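Local coordinates for protein lysyl oxidase (Pichia pastoris, PDB 1W7C) that probably oxidises primary amines, among them peptidyl lysine, using a copper ion and a topaquinone cofactor, at residues 149-153 and 154-158; 412-416 and 417-421; 682-685 and 686-689. One frame throughout, in Å; residues are numbered along the deposited sequence. Where two conformers were deposited one is given.

Contact 1: residues 149-153 and 154-158; sequences NLNTT and IMRDV. With NAG (2-acetamido-2-deoxy-beta-D-glucopyranose), chain R.
With its CG anti to the backbone N (chi1 -159°), Asn151 brings its amide alongside Arg156, whose own chain bends at chi3 (63°) to turn the guanidinium back toward the amide oxygen. NH1 of Arg156 donates to OD1 of Asn151 at 2.8 Å, in the carbonyl plane and almost in the guanidinium plane, although the two flat groups are turned 71° apart. The same amide carries the sugar: ND2 of Asn151 is joined covalently to C1 of the N-acetylglucosamine, whose C5 lies 3.8 Å above one guanidinium face of Arg156, offset toward its rim. The NH1 bond limits the rotation of the glycosylated amide, and NH1 has a second partner in the carboxylate of Glu168. OG1 of Thr152 accepts from N of Met155 at 3.1 Å, and the Thr152 O to Arg156 N bond of 2.9 Å begins the backbone pattern of the new helix. CE of Met155 also meets CD2 of Leu150 at 4.1 Å, both side chains resting against Tyr228 of strand 224-230 and against strand 209-214. The geometry is that of a short link between helices 136-150 and 153-163, with a threonine N-cap on the second and an N-linked glycan on Asn151, the first residue past helix 136-150.

Contact 2: residues 412-416 and 417-421; sequences RHTGA and SYSAI
A beta hairpin with a two-residue loop joins residues 412-416 to 417-421 at the tight end of strands 411-415 and 418-433, against the second subunit. Its short strand axes run 4.7 Å apart and 179° from parallel, and Ala416 and Ser417 occupy the corners of a type I' turn, both with positive phi. His413 N donates to Ala420 O at 2.9 Å and Ala420 N donates back to His413 O; Gly415 and Tyr418 close the turn by exchanging two backbone bonds. On the face shared by Arg412, Thr414, Ser419 and Ile421, OG1 of Thr414 and OG of Ser419 share a hydrogen bond of 2.8 Å in which either may donate, while NH1 of Arg412 donates to that OG1, nearly in the guanidinium plane. Ser419 OG has its strongest partner in Tyr728 of the second subunit. NH2 of Arg412 lies 3.6 Å from CD1 of Ile421. On the other face Tyr418 (chi1 71°) leans its ring across to Gly415, whose O lies over one ring face in the conformer given. Its OH, at the His413 ring edge, bonds O of Asn199 of the second subunit. Arg412 pairs with Asp374 and Asp439 of that subunit, and His413 ND1 also bonds that Asp439; the buried guanidinium charge is probably balanced by these carboxylates, so the pairing depends on the dimer.

Contact 3: residues 682-685 and 686-689; sequences DSEN and SRDT
At the rim of the Arg687 guanidinium sit two oxygens: OE1 of Glu684, slightly tilted from its plane and 2.9 Å from NE in a salt bridge, and OG of Ser686, 2.8 Å from NH2. The carboxylate of Glu684 is turned 36° from the guanidinium, and its OE1 is met nearly end-on. OE2 of Glu684 takes two donors: OG of Ser686 reaches the syn lone pair at 2.6 Å, whereas N of Ser686 comes from above the carboxylate plane at 2.9 Å. A bend at chi2 (-82°) curls the glutamate chain forward to these donors. The contact lies within the loop between strands 670-678 and 692-697, where residues 686-689 form a type I beta turn closed by the bond from Thr689 N to Ser686 O. Replacing Glu684 by an alanine would probably leave Arg687 NE and Ser686 N without these acceptors and deprive the Ser686 hydroxyl proton of its acceptor. On the N-terminal side, ND2 of Asn685 returns to O of Ser683 at 2.9 Å from above the carbonyl plane. Arg687 NH1 donates to the backbone oxygen of Ile266 of the second subunit, while Asp688 pairs through OD1 with Arg275 of that subunit and through OD2 with Lys327 of its own chain.

In the fold
From the N terminus, contact 1 comes first, closing the short link between helices 136-150 and 153-163. Contact 2 follows as the hairpin turn joining strands 411-415 and 418-433, and contact 3 folds the loop that leads from strand 670-678 to strand 692-697. The three are in series; none nests in or crosses another. Contact 1 lies on the opposite side of the chain's centre from the other two, its centre about 77 Å from that of contact 2. Contacts 2 and 3 lie about 17 Å apart between centres and about 6 Å between nearest atoms. Strand 692-697 pairs with strand 418-433, tying the exit of the loop holding 682-689 to the hairpin, and both regions face the second subunit.

Contact 1: residues 149-153 and 154-158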
ATOM      1  N   ASN A 149      13.047 -33.445  34.301  1.00 25.18           N
ATOM      2  CA  ASN A 149      13.742 -32.458  35.127  1.00 26.92           C
ATOM      3  C   ASN A 149      12.826 -31.498  35.893  1.00 26.98           C
ATOM      4  O   ASN A 149      13.092 -31.164  37.053  1.00 30.24           O
ATOM      5  CB  ASN A 149      14.722 -31.668  34.264  1.00 29.14           C
ATOM      6  CG  ASN A 149      15.977 -32.441  33.981  1.00 30.35           C
ATOM      7  OD1 ASN A 149      16.985 -32.279  34.678  1.00 38.02           O
ATOM      8  ND2 ASN A 149      15.927 -33.320  32.983  1.00 30.06           N
ATOM      9  N   LEU A 150      11.759 -31.050  35.245  1.00 24.89           N
ATOM     10  CA  LEU A 150      10.897 -30.002  35.802  1.00 25.47           C
ATOM     11  C   LEU A 150       9.805 -30.542  36.726  1.00 27.95           C
ATOM     12  O   LEU A 150       9.259 -29.779  37.521  1.00 29.44           O
ATOM     13  CB  LEU A 150      10.273 -29.137  34.688  1.00 24.07           C
ATOM     14  CG  LEU A 150      11.301 -28.388  33.823  1.00 24.92           C
ATOM     15  CD1 LEU A 150      10.574 -27.696  32.683  1.00 27.83           C
ATOM     16  CD2 LEU A 150      12.106 -27.360  34.611  1.00 30.58           C
ATOM     17  N   ASN A 151       9.514 -31.842  36.656  1.00 28.29           N
ATOM     18  CA  ASN A 151       8.461 -32.432  37.484  1.00 28.02           C
ATOM     19  C   ASN A 151       8.983 -33.232  38.690  1.00 27.99           C
ATOM     20  O   ASN A 151       8.291 -34.110  39.199  1.00 34.25           O
ATOM     21  CB  ASN A 151       7.532 -33.307  36.634  1.00 24.26           C
ATOM     22  CG  ASN A 151       6.170 -33.524  37.279  1.00 28.28           C
ATOM     23  OD1 ASN A 151       5.635 -32.628  37.950  1.00 30.05           O
ATOM     24  ND2 ASN A 151       5.604 -34.721  37.066  1.00 34.29           N
ATOM     25  N   THR A 152      10.170 -32.895  39.176  1.00 31.02           N
ATOM     26  CA  THR A 152      10.654 -33.470  40.439  1.00 37.06           C
ATOM     27  C   THR A 152       9.959 -32.791  41.615  1.00 29.28           C
ATOM     28  O   THR A 152       9.387 -31.733  41.479  1.00 31.10           O
ATOM     29  CB  THR A 152      12.179 -33.306  40.592  1.00 35.42           C
ATOM     30  OG1 THR A 152      12.522 -31.907  40.610  1.00 34.09           O
ATOM     31  CG2 THR A 152      12.920 -33.904  39.403  1.00 36.29           C
ATOM     32  N   THR A 153      10.029 -33.401  42.781  1.00 33.66           N
ATOM     33  CA  THR A 153       9.456 -32.799  43.973  1.00 38.22           C
ATOM     34  C   THR A 153       9.985 -31.370  44.188  1.00 36.28           C
ATOM     35  O   THR A 153       9.202 -30.448  44.442  1.00 34.79           O
ATOM     36  CB  THR A 153       9.773 -33.697  45.185  1.00 39.81           C
ATOM     37  OG1 THR A 153       9.198 -35.001  44.991  1.00 41.35           O
ATOM     38  CG2 THR A 153       9.117 -33.174  46.459  1.00 45.41           C
ATOM     39  N   ILE A 154      11.299 -31.185  44.056  1.00 31.44           N
ATOM     40  CA  ILE A 154      11.921 -29.862  44.244  1.00 31.95           C
ATOM     41  C   ILE A 154      11.495 -28.866  43.160  1.00 31.46           C
ATOM     42  O   ILE A 154      11.096 -27.754  43.478  1.00 32.36           O
ATOM     43  CB  ILE A 154      13.464 -29.967  44.317  1.00 43.12           C
ATOM     44  CG1 ILE A 154      13.879 -30.669  45.614  1.00 49.05           C
ATOM     45  CG2 ILE A 154      14.115 -28.575  44.269  1.00 42.28           C
ATOM     46  CD1 ILE A 154      15.331 -31.135  45.634  1.00 54.72           C
ATOM     47  N   MET A 155      11.567 -29.256  41.888  1.00 28.91           N
ATOM     48  CA  MET A 155      11.206 -28.310  40.835  1.00 29.00           C
ATOM     49  C   MET A 155       9.720 -27.976  40.811  1.00 28.16           C
ATOM     50  O   MET A 155       9.366 -26.868  40.447  1.00 27.35           O
ATOM     51  CB  MET A 155      11.711 -28.760  39.463  1.00 30.10           C
ATOM     52  CG  MET A 155      13.198 -28.520  39.260  1.00 30.44           C
ATOM     53  SD  MET A 155      13.742 -26.806  39.598  1.00 29.75           S
ATOM     54  CE  MET A 155      12.769 -25.897  38.391  1.00 28.73           C
ATOM     55  N   ARG A 156       8.850 -28.901  41.224  1.00 27.77           N
ATOM     56  CA  ARG A 156       7.425 -28.583  41.335  1.00 29.08           C
ATOM     57  C   ARG A 156       7.233 -27.453  42.350  1.00 29.48           C
ATOM     58  O   ARG A 156       6.472 -26.520  42.106  1.00 30.21           O
ATOM     59  CB  ARG A 156       6.612 -29.819  41.745  1.00 29.76           C
ATOM     60  CG  ARG A 156       6.440 -30.859  40.663  1.00 29.33           C
ATOM     61  CD  ARG A 156       5.718 -32.115  41.155  1.00 35.76           C
ATOM     62  NE  ARG A 156       4.361 -31.789  41.589  1.00 30.55           N
ATOM     63  CZ  ARG A 156       3.329 -31.628  40.770  1.00 29.80           C
ATOM     64  NH1 ARG A 156       3.475 -31.810  39.468  1.00 31.77           N
ATOM     65  NH2 ARG A 156       2.140 -31.305  41.256  1.00 30.54           N
ATOM     66  N   ASP A 157       7.954 -27.531  43.465  1.00 33.09           N
ATOM     67  CA  ASP A 157       7.886 -26.507  44.508  1.00 33.58           C
ATOM     68  C   ASP A 157       8.463 -25.164  44.029  1.00 28.00           C
ATOM     69  O   ASP A 157       7.863 -24.124  44.254  1.00 31.06           O
ATOM     70  CB  ASP A 157       8.596 -26.979  45.792  1.00 35.82           C
ATOM     71  CG  ASP A 157       8.116 -26.239  47.027  1.00 60.92           C
ATOM     72  OD1 ASP A 157       8.865 -25.382  47.542  1.00 59.50           O
ATOM     73  OD2 ASP A 157       6.998 -26.450  47.542  1.00 83.68           O
ATOM     74  N   VAL A 158       9.609 -25.206  43.353  1.00 27.47           N
ATOM     75  CA  VAL A 158      10.235 -24.011  42.778  1.00 32.14           C
ATOM     76  C   VAL A 158       9.284 -23.326  41.799  1.00 27.47           C
ATOM     77  O   VAL A 158       9.032 -22.118  41.887  1.00 26.82           O
ATOM     78  CB  VAL A 158      11.553 -24.357  42.032  1.00 30.61           C
ATOM     79  CG1 VAL A 158      12.040 -23.177  41.192  1.00 31.62           C
ATOM     80  CG2 VAL A 158      12.642 -24.772  43.028  1.00 29.60           C
TER
HETATM   81  C1  NAG R 816       4.301 -34.852  37.676  1.00 35.83           C
HETATM   82  C2  NAG R 816       3.565 -35.882  36.780  1.00 38.98           C
HETATM   83  C3  NAG R 816       2.215 -36.293  37.378  1.00 42.93           C
HETATM   84  C4  NAG R 816       2.395 -36.693  38.836  1.00 55.51           C
HETATM   85  C5  NAG R 816       3.166 -35.618  39.598  1.00 49.57           C
HETATM   86  C6  NAG R 816       3.360 -36.053  41.047  1.00 48.30           C
HETATM   87  C7  NAG R 816       3.824 -35.844  34.319  1.00 38.27           C
HETATM   88  C8  NAG R 816       3.362 -35.189  33.043  1.00 38.66           C
HETATM   89  N2  NAG R 816       3.352 -35.316  35.453  1.00 36.72           N
HETATM   90  O3  NAG R 816       1.647 -37.382  36.669  1.00 50.69           O
HETATM   91  O4  NAG R 816       1.141 -36.898  39.451  1.00 60.13           O
HETATM   92  O5  NAG R 816       4.418 -35.386  38.980  1.00 45.26           O
HETATM   93  O6  NAG R 816       4.588 -35.574  41.538  1.00 59.64           O
HETATM   94  O7  NAG R 816       4.598 -36.796  34.268  1.00 39.92           O

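Contact 2: residues 412-416 and 417-421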
ATOM      1  N   ARG A 412      -9.555   6.638 -15.446  1.00 14.86           N
ATOM      2  CA  ARG A 412     -10.638   7.456 -15.952  1.00 15.83           C
ATOM      3  C   ARG A 412     -10.094   8.720 -16.580  1.00 15.84           C
ATOM      4  O   ARG A 412      -8.963   9.127 -16.286  1.00 15.44           O
ATOM      5  CB  ARG A 412     -11.583   7.889 -14.801  1.00 15.24           C
ATOM      6  CG  ARG A 412     -10.978   9.035 -13.964  1.00 14.66           C
ATOM      7  CD  ARG A 412     -11.806   9.494 -12.765  1.00 16.03           C
ATOM      8  NE  ARG A 412     -13.241   9.604 -13.048  1.00 15.21           N
ATOM      9  CZ  ARG A 412     -13.795  10.516 -13.824  1.00 16.18           C
ATOM     10  NH1 ARG A 412     -13.036  11.419 -14.416  1.00 16.43           N
ATOM     11  NH2 ARG A 412     -15.117  10.485 -14.033  1.00 16.65           N
ATOM     12  N   HIS A 413     -10.963   9.373 -17.360  1.00 15.85           N
ATOM     13  CA  HIS A 413     -10.760  10.772 -17.674  1.00 15.33           C
ATOM     14  C   HIS A 413     -12.075  11.450 -18.021  1.00 15.90           C
ATOM     15  O   HIS A 413     -12.906  10.868 -18.694  1.00 17.19           O
ATOM     16  CB  HIS A 413      -9.713  10.992 -18.799  1.00 16.35           C
ATOM     17  CG  HIS A 413      -9.396  12.431 -19.037  1.00 16.20           C
ATOM     18  ND1 HIS A 413      -8.871  13.247 -18.059  1.00 15.11           N
ATOM     19  CD2 HIS A 413      -9.556  13.212 -20.136  1.00 17.26           C
ATOM     20  CE1 HIS A 413      -8.701  14.460 -18.552  1.00 16.80           C
ATOM     21  NE2 HIS A 413      -9.120  14.470 -19.808  1.00 17.95           N
ATOM     22  N   THR A 414     -12.198  12.708 -17.611  1.00 16.09           N
ATOM     23  CA  THR A 414     -13.284  13.587 -18.041  1.00 15.91           C
ATOM     24  C   THR A 414     -12.672  14.746 -18.805  1.00 18.21           C
ATOM     25  O   THR A 414     -11.824  15.453 -18.301  1.00 18.74           O
ATOM     26  CB  THR A 414     -14.080  14.100 -16.834  1.00 17.46           C
ATOM     27  OG1 THR A 414     -14.729  12.993 -16.197  1.00 17.33           O
ATOM     28  CG2 THR A 414     -15.152  15.088 -17.226  1.00 19.14           C
ATOM     29  N   GLY A 415     -13.170  14.963 -20.012  1.00 21.58           N
ATOM     30  CA  GLY A 415     -12.842  16.183 -20.728  0.70 23.58           C
ATOM     31  C   GLY A 415     -13.514  16.212 -22.054  0.70 24.77           C
ATOM     32  O   GLY A 415     -14.033  15.214 -22.468  0.70 23.66           O
ATOM     33  N   ALA A 416     -13.510  17.368 -22.703  0.70 19.02           N
ATOM     34  CA  ALA A 416     -13.974  17.509 -24.082  0.70 21.65           C
ATOM     35  C   ALA A 416     -15.353  16.862 -24.286  0.70 24.79           C
ATOM     36  O   ALA A 416     -15.588  16.192 -25.297  0.70 30.91           O
ATOM     37  CB  ALA A 416     -12.926  16.895 -25.027  0.70 23.46           C
ATOM     38  N   SER A 417     -16.249  17.062 -23.312  0.70 24.99           N
ATOM     39  CA  SER A 417     -17.646  16.583 -23.366  1.00 25.53           C
ATOM     40  C   SER A 417     -17.800  15.049 -23.291  1.00 23.37           C
ATOM     41  O   SER A 417     -18.812  14.504 -23.736  1.00 25.43           O
ATOM     42  CB  SER A 417     -18.395  17.169 -24.573  0.70 33.44           C
ATOM     43  OG  SER A 417     -18.298  18.581 -24.549  0.70 35.82           O
ATOM     44  N   TYR A 418     -16.850  14.364 -22.671  1.00 19.78           N
ATOM     45  CA  TYR A 418     -17.006  12.940 -22.384  1.00 19.65           C
ATOM     46  C   TYR A 418     -16.427  12.578 -21.030  1.00 19.16           C
ATOM     47  O   TYR A 418     -15.642  13.336 -20.448  1.00 18.51           O
ATOM     48  CB  TYR A 418     -16.304  12.087 -23.453  1.00 20.05           C
ATOM     49  CG  TYR A 418     -14.768  12.129 -23.421  1.00 18.80           C
ATOM     50  CD1 TYR A 418     -14.023  11.285 -22.582  1.00 19.40           C
ATOM     51  CD2 TYR A 418     -14.065  13.010 -24.240  1.00 18.90           C
ATOM     52  CE1 TYR A 418     -12.654  11.347 -22.568  1.00 18.54           C
ATOM     53  CE2 TYR A 418     -12.662  13.070 -24.228  1.00 20.03           C
ATOM     54  CZ  TYR A 418     -11.961  12.224 -23.386  1.00 18.27           C
ATOM     55  OH  TYR A 418     -10.576  12.232 -23.347  1.00 20.46           O
ATOM     56  N   SER A 419     -16.885  11.436 -20.506  1.00 18.81           N
ATOM     57  CA  SER A 419     -16.207  10.791 -19.400  1.00 17.58           C
ATOM     58  C   SER A 419     -16.001   9.344 -19.743  1.00 17.70           C
ATOM     59  O   SER A 419     -16.935   8.681 -20.198  1.00 20.00           O
ATOM     60  CB  SER A 419     -17.019  10.891 -18.110  1.00 19.76           C
ATOM     61  OG  SER A 419     -17.033  12.200 -17.607  1.00 20.27           O
ATOM     62  N   ALA A 420     -14.782   8.873 -19.549  1.00 17.39           N
ATOM     63  CA  ALA A 420     -14.418   7.500 -19.864  1.00 16.89           C
ATOM     64  C   ALA A 420     -13.861   6.886 -18.586  1.00 17.69           C
ATOM     65  O   ALA A 420     -12.945   7.416 -18.002  1.00 19.76           O
ATOM     66  CB  ALA A 420     -13.375   7.496 -20.967  1.00 18.40           C
ATOM     67  N   ILE A 421     -14.479   5.831 -18.083  1.00 16.51           N
ATOM     68  CA  ILE A 421     -14.051   5.183 -16.841  1.00 16.89           C
ATOM     69  C   ILE A 421     -13.980   3.669 -17.062  1.00 16.07           C
ATOM     70  O   ILE A 421     -14.912   3.095 -17.613  1.00 16.75           O
ATOM     71  CB  ILE A 421     -15.045   5.484 -15.633  1.00 16.07           C
ATOM     72  CG1 ILE A 421     -15.420   6.963 -15.542  1.00 18.52           C
ATOM     73  CG2 ILE A 421     -14.450   4.969 -14.322  1.00 16.80           C
ATOM     74  CD1 ILE A 421     -16.572   7.210 -14.698  1.00 41.70           C
TER

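Contact 3: residues 682-685 and 686-689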
ATOM      1  N   ASP A 682       3.368  -1.373 -26.557  1.00 16.84           N
ATOM      2  CA  ASP A 682       3.365  -0.023 -27.065  1.00 16.53           C
ATOM      3  C   ASP A 682       2.417   0.912 -26.309  1.00 16.49           C
ATOM      4  O   ASP A 682       2.529   2.130 -26.425  1.00 17.86           O
ATOM      5  CB  ASP A 682       2.965  -0.019 -28.545  1.00 17.83           C
ATOM      6  CG  ASP A 682       4.002  -0.616 -29.449  1.00 20.52           C
ATOM      7  OD1 ASP A 682       5.155  -0.821 -29.025  1.00 22.23           O
ATOM      8  OD2 ASP A 682       3.702  -0.846 -30.647  1.00 23.60           O
ATOM      9  N   SER A 683       1.492   0.336 -25.562  1.00 17.60           N
ATOM     10  CA  SER A 683       0.458   1.078 -24.880  1.00 17.07           C
ATOM     11  C   SER A 683      -0.048   0.268 -23.681  1.00 14.60           C
ATOM     12  O   SER A 683       0.282  -0.911 -23.500  1.00 16.18           O
ATOM     13  CB  SER A 683      -0.690   1.380 -25.850  1.00 17.51           C
ATOM     14  OG  SER A 683      -1.258   0.172 -26.329  1.00 19.70           O
ATOM     15  N   GLU A 684      -0.906   0.912 -22.912  1.00 15.65           N
ATOM     16  CA  GLU A 684      -1.532   0.317 -21.735  1.00 15.67           C
ATOM     17  C   GLU A 684      -2.634  -0.660 -22.199  1.00 14.68           C
ATOM     18  O   GLU A 684      -3.514  -0.326 -23.001  1.00 17.67           O
ATOM     19  CB  GLU A 684      -2.057   1.460 -20.885  1.00 17.68           C
ATOM     20  CG  GLU A 684      -2.633   1.085 -19.544  1.00 17.57           C
ATOM     21  CD  GLU A 684      -4.065   0.599 -19.635  1.00 17.65           C
ATOM     22  OE1 GLU A 684      -4.923   1.279 -20.271  1.00 18.39           O
ATOM     23  OE2 GLU A 684      -4.341  -0.458 -19.041  1.00 17.42           O
ATOM     24  N   ASN A 685      -2.586  -1.893 -21.693  1.00 14.68           N
ATOM     25  CA  ASN A 685      -3.321  -2.997 -22.292  1.00 14.88           C
ATOM     26  C   ASN A 685      -4.629  -3.452 -21.636  1.00 16.00           C
ATOM     27  O   ASN A 685      -5.201  -4.466 -22.026  1.00 19.60           O
ATOM     28  CB  ASN A 685      -2.384  -4.195 -22.538  1.00 17.55           C
ATOM     29  CG  ASN A 685      -1.922  -4.292 -23.973  1.00 18.22           C
ATOM     30  OD1 ASN A 685      -2.214  -5.256 -24.641  1.00 23.06           O
ATOM     31  ND2 ASN A 685      -1.193  -3.277 -24.450  1.00 18.16           N
ATOM     32  N   SER A 686      -5.214  -2.616 -20.786  1.00 16.09           N
ATOM     33  CA  SER A 686      -6.571  -2.869 -20.327  1.00 15.78           C
ATOM     34  C   SER A 686      -7.668  -2.368 -21.250  1.00 16.04           C
ATOM     35  O   SER A 686      -8.845  -2.640 -20.992  1.00 18.01           O
ATOM     36  CB  SER A 686      -6.792  -2.268 -18.937  1.00 16.02           C
ATOM     37  OG  SER A 686      -6.862  -0.854 -18.950  1.00 16.58           O
ATOM     38  N   ARG A 687      -7.301  -1.624 -22.299  1.00 16.43           N
ATOM     39  CA  ARG A 687      -8.287  -0.872 -23.078  1.00 17.15           C
ATOM     40  C   ARG A 687      -9.330  -1.731 -23.794  1.00 19.32           C
ATOM     41  O   ARG A 687     -10.414  -1.243 -24.153  1.00 20.67           O
ATOM     42  CB  ARG A 687      -7.593   0.007 -24.128  1.00 19.59           C
ATOM     43  CG  ARG A 687      -6.582   1.059 -23.630  1.00 19.45           C
ATOM     44  CD  ARG A 687      -7.148   2.184 -22.738  1.00 21.70           C
ATOM     45  NE  ARG A 687      -7.507   1.636 -21.446  1.00 18.17           N
ATOM     46  CZ  ARG A 687      -8.722   1.588 -20.927  1.00 18.33           C
ATOM     47  NH1 ARG A 687      -9.737   2.234 -21.494  1.00 19.92           N
ATOM     48  NH2 ARG A 687      -8.888   0.957 -19.786  1.00 20.81           N
ATOM     49  N   ASP A 688      -9.028  -3.016 -23.979  1.00 18.27           N
ATOM     50  CA  ASP A 688      -9.958  -3.936 -24.603  1.00 16.99           C
ATOM     51  C   ASP A 688     -11.046  -4.541 -23.691  1.00 17.31           C
ATOM     52  O   ASP A 688     -11.969  -5.224 -24.156  1.00 19.42           O
ATOM     53  CB  ASP A 688      -9.184  -5.061 -25.308  1.00 19.82           C
ATOM     54  CG  ASP A 688      -8.347  -5.878 -24.378  1.00 20.77           C
ATOM     55  OD1 ASP A 688      -7.672  -5.277 -23.532  1.00 24.22           O
ATOM     56  OD2 ASP A 688      -8.305  -7.117 -24.447  1.00 23.30           O
ATOM     57  N   THR A 689     -10.989  -4.270 -22.388  1.00 18.08           N
ATOM     58  CA  THR A 689     -12.035  -4.781 -21.525  1.00 16.68           C
ATOM     59  C   THR A 689     -13.393  -4.182 -21.877  1.00 16.92           C
ATOM     60  O   THR A 689     -13.493  -3.030 -22.314  1.00 18.67           O
ATOM     61  CB  THR A 689     -11.723  -4.578 -20.021  1.00 16.52           C
ATOM     62  OG1 THR A 689     -12.722  -5.248 -19.254  1.00 16.79           O
ATOM     63  CG2 THR A 689     -11.741  -3.124 -19.561  1.00 18.06           C
TER